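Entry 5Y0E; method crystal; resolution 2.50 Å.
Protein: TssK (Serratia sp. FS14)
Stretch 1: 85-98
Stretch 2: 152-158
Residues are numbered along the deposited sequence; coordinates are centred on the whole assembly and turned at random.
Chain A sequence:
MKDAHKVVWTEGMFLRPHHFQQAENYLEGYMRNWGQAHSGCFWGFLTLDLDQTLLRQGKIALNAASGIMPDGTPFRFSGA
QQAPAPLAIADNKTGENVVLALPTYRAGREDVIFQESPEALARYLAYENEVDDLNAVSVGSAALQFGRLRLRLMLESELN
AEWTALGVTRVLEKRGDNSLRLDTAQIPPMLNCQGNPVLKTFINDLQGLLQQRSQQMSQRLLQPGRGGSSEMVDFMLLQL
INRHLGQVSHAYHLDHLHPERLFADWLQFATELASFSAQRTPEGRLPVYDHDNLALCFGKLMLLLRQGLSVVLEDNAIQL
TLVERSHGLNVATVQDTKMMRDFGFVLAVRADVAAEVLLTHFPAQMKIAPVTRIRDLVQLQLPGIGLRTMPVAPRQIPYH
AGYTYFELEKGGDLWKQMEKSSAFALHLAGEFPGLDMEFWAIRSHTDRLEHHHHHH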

# COMPACT_ATOMS: atom_id res chain seq x y z
N ALA A 85 -8.16 7.32 -36.80
CA ALA A 85 -8.65 8.47 -37.51
C ALA A 85 -9.19 9.46 -36.53
O ALA A 85 -9.98 9.13 -35.70
N PRO A 86 -8.76 10.70 -36.63
CA PRO A 86 -9.25 11.72 -35.72
C PRO A 86 -10.74 11.92 -35.79
O PRO A 86 -11.38 11.77 -36.81
N LEU A 87 -11.29 12.28 -34.67
CA LEU A 87 -12.70 12.45 -34.58
C LEU A 87 -13.13 13.88 -34.59
O LEU A 87 -12.80 14.63 -33.71
N ALA A 88 -13.85 14.24 -35.63
CA ALA A 88 -14.42 15.57 -35.73
C ALA A 88 -15.64 15.67 -34.84
O ALA A 88 -16.47 14.76 -34.80
N ILE A 89 -15.70 16.75 -34.11
CA ILE A 89 -16.79 16.99 -33.21
C ILE A 89 -17.71 17.97 -33.89
O ILE A 89 -17.29 18.99 -34.37
N ALA A 90 -18.97 17.61 -33.96
CA ALA A 90 -19.94 18.44 -34.62
C ALA A 90 -20.17 19.71 -33.85
O ALA A 90 -19.81 19.81 -32.70
N ASP A 91 -20.86 20.65 -34.46
CA ASP A 91 -21.12 21.93 -33.83
C ASP A 91 -21.93 21.89 -32.54
O ASP A 91 -21.77 22.74 -31.67
N ASN A 92 -22.80 20.89 -32.40
CA ASN A 92 -23.76 20.85 -31.33
C ASN A 92 -23.35 19.98 -30.16
O ASN A 92 -23.88 20.14 -29.07
N LYS A 93 -22.42 19.06 -30.35
CA LYS A 93 -22.07 18.18 -29.26
C LYS A 93 -21.43 19.01 -28.20
O LYS A 93 -20.61 19.86 -28.48
N THR A 94 -21.87 18.82 -26.97
CA THR A 94 -21.32 19.56 -25.86
C THR A 94 -21.55 18.67 -24.67
O THR A 94 -22.58 18.05 -24.55
N GLY A 95 -20.56 18.55 -23.82
CA GLY A 95 -20.71 17.70 -22.68
C GLY A 95 -20.89 16.27 -23.12
O GLY A 95 -21.72 15.57 -22.60
N GLU A 96 -20.12 15.84 -24.09
CA GLU A 96 -20.21 14.47 -24.55
C GLU A 96 -18.88 13.75 -24.32
O GLU A 96 -17.81 14.35 -24.38
N ASN A 97 -18.96 12.46 -24.04
CA ASN A 97 -17.77 11.66 -23.78
C ASN A 97 -17.23 11.05 -25.06
O ASN A 97 -17.98 10.51 -25.87
N VAL A 98 -15.92 11.14 -25.24
CA VAL A 98 -15.20 10.55 -26.35
C VAL A 98 -14.43 9.33 -25.85
O VAL A 98 -13.76 9.39 -24.82
N ARG A 152 -10.68 2.96 -32.87
CA ARG A 152 -11.41 4.07 -33.36
C ARG A 152 -11.88 5.03 -32.30
O ARG A 152 -12.36 4.62 -31.27
N LEU A 153 -11.72 6.32 -32.53
CA LEU A 153 -12.22 7.32 -31.62
C LEU A 153 -13.66 7.60 -31.95
O LEU A 153 -13.97 7.75 -33.10
N MET A 154 -14.53 7.63 -30.97
CA MET A 154 -15.94 7.88 -31.18
C MET A 154 -16.67 8.45 -29.97
O MET A 154 -16.08 8.65 -28.95
N LEU A 155 -17.95 8.75 -30.11
CA LEU A 155 -18.73 9.29 -29.01
C LEU A 155 -19.27 8.17 -28.16
O LEU A 155 -19.65 7.12 -28.66
N GLU A 156 -19.33 8.40 -26.85
CA GLU A 156 -19.89 7.39 -25.97
C GLU A 156 -21.30 7.03 -26.39
O GLU A 156 -21.72 5.88 -26.25
N SER A 157 -22.05 7.99 -26.92
CA SER A 157 -23.42 7.71 -27.34
C SER A 157 -23.48 6.79 -28.56
O SER A 157 -24.52 6.16 -28.78
N GLU A 158 -22.42 6.69 -29.34
CA GLU A 158 -22.45 5.84 -30.53
C GLU A 158 -22.10 4.39 -30.23
O GLU A 158 -22.04 3.58 -31.15

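The two stretches meet in two ways: as antiparallel strands where V98 pairs with L155, and through side chains from strand 87-88 and the loop that follows it. V98 and L155 face each other directly as a non-hydrogen-bonded pair, and their side chains lie on the same face of the sheet. Close backbone contacts frame the pair: V98 CA lies 3.3 Å from M154 O, and L155 CA lies 3.5 Å from N97 O.

L155 (chi1 m, chi2 t) is the hub of the apolar packing. Its CD2 lies 4.0 Å from CD2 of L87, 3.9 Å from CD1 of I89 and 4.5 Å from CG2 of V98, so this one methyl meets three neighbours. On the other methyl, K93 (m, m, t, t) contributes its aliphatic length, with CE 3.7 Å from L155 CD1. I89 (m, m) starts sideways, yet its long chain brings CD1 into reach. L87 (t, p) points toward the second stretch and also meets L153 (m, t), CB to CB at 4.0 Å; leucine suits this span because its forked end can pack while its CB stays close to the opposing strand. M154 points away, though L87 CD2 still lies 3.7 Å from its CA.

Polar contacts gather where the strand gives way to the 3-10 segment. The backbone N of E156 donates to N97 O at 2.7 Å, and N97 (chi1 m) adds a weak hydrogen bond from ND2 to E156 OE1 at 3.4 Å. The CA-to-CB bond of E96 (chi1 t) points toward the second stretch, and its OE2 accepts from S157 OG at 3.0 Å and, weakly, from S157 N at 3.4 Å. Serine in the p rotamer is short enough for its hydroxyl and its own amide to share this carboxylate oxygen.

At the far end, water 1 bridges the backbones, donating to A85 O at 2.5 Å and accepting from L153 N at 3.0 Å.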

# COMPACT_ATOMS: atom_id res chain seq x y z
CB ALA A 85 -9.76 8.06 -38.44
CB PRO A 86 -8.49 12.95 -36.14
CG PRO A 86 -7.21 12.40 -36.63
CD PRO A 86 -7.61 11.18 -37.39
CB LEU A 87 -13.20 11.79 -33.32
CG LEU A 87 -14.67 11.85 -33.05
CD1 LEU A 87 -15.39 10.91 -33.97
CD2 LEU A 87 -14.90 11.43 -31.62
CB ALA A 88 -14.81 15.87 -37.18
CB ILE A 89 -16.29 17.55 -31.88
CG1 ILE A 89 -15.48 16.50 -31.15
CG2 ILE A 89 -17.45 17.90 -31.00
CD1 ILE A 89 -16.27 15.26 -30.85
CB ALA A 90 -21.23 17.69 -34.80
CB ASP A 91 -21.77 22.87 -34.84
CG ASP A 91 -20.83 23.29 -35.94
OD1 ASP A 91 -19.69 23.67 -35.65
OD2 ASP A 91 -21.23 23.27 -37.12
CB ASN A 92 -25.12 20.38 -31.87
CG ASN A 92 -25.80 21.42 -32.75
OD1 ASN A 92 -25.53 22.61 -32.64
ND2 ASN A 92 -26.72 20.97 -33.59
CB LYS A 93 -21.15 17.05 -29.71
CG LYS A 93 -21.76 16.15 -30.76
CD LYS A 93 -22.96 15.42 -30.22
CE LYS A 93 -23.55 14.46 -31.24
NZ LYS A 93 -24.75 13.76 -30.71
CB THR A 94 -22.00 20.94 -25.71
OG1 THR A 94 -21.45 21.84 -26.67
CG2 THR A 94 -21.75 21.52 -24.36
CB GLU A 96 -20.60 14.41 -26.02
CG GLU A 96 -20.73 13.01 -26.56
CD GLU A 96 -22.16 12.59 -26.73
OE1 GLU A 96 -23.00 13.46 -27.04
OE2 GLU A 96 -22.45 11.39 -26.57
CB ASN A 97 -18.07 10.56 -22.77
CG ASN A 97 -18.03 11.06 -21.37
OD1 ASN A 97 -17.30 11.99 -21.07
ND2 ASN A 97 -18.79 10.44 -20.50
CB VAL A 98 -14.24 11.57 -26.99
CG1 VAL A 98 -13.65 11.02 -28.26
CG2 VAL A 98 -14.97 12.84 -27.26
CB ARG A 152 -12.62 3.52 -34.07
CG ARG A 152 -13.59 4.57 -34.51
CD ARG A 152 -14.94 4.02 -34.84
NE ARG A 152 -14.88 3.28 -36.06
CZ ARG A 152 -15.93 3.01 -36.80
NH1 ARG A 152 -17.11 3.45 -36.40
NH2 ARG A 152 -15.81 2.30 -37.90
CB LEU A 153 -11.42 8.59 -31.76
CG LEU A 153 -10.00 8.34 -31.35
CD1 LEU A 153 -9.09 9.28 -32.07
CD2 LEU A 153 -9.85 8.46 -29.86
CB MET A 154 -16.64 6.61 -31.65
CG MET A 154 -16.31 5.36 -30.89
SD MET A 154 -17.48 4.06 -31.21
CE MET A 154 -16.69 3.31 -32.58
CB LEU A 155 -19.89 10.14 -29.53
CG LEU A 155 -19.54 11.25 -30.51
CD1 LEU A 155 -20.77 12.05 -30.83
CD2 LEU A 155 -18.46 12.14 -29.94
CB GLU A 156 -19.86 7.88 -24.52
CG GLU A 156 -20.37 6.88 -23.50
CD GLU A 156 -20.42 7.46 -22.11
OE1 GLU A 156 -21.20 8.41 -21.88
OE2 GLU A 156 -19.68 6.99 -21.24
CB SER A 157 -24.14 9.01 -27.65
OG SER A 157 -23.51 9.67 -28.72
CB GLU A 158 -21.51 6.40 -31.60
CG GLU A 158 -21.91 7.77 -32.10
CD GLU A 158 -20.84 8.47 -32.93
OE1 GLU A 158 -19.64 8.13 -32.82
OE2 GLU A 158 -21.21 9.38 -33.69
O HOH W 1 -10.94 6.81 -35.39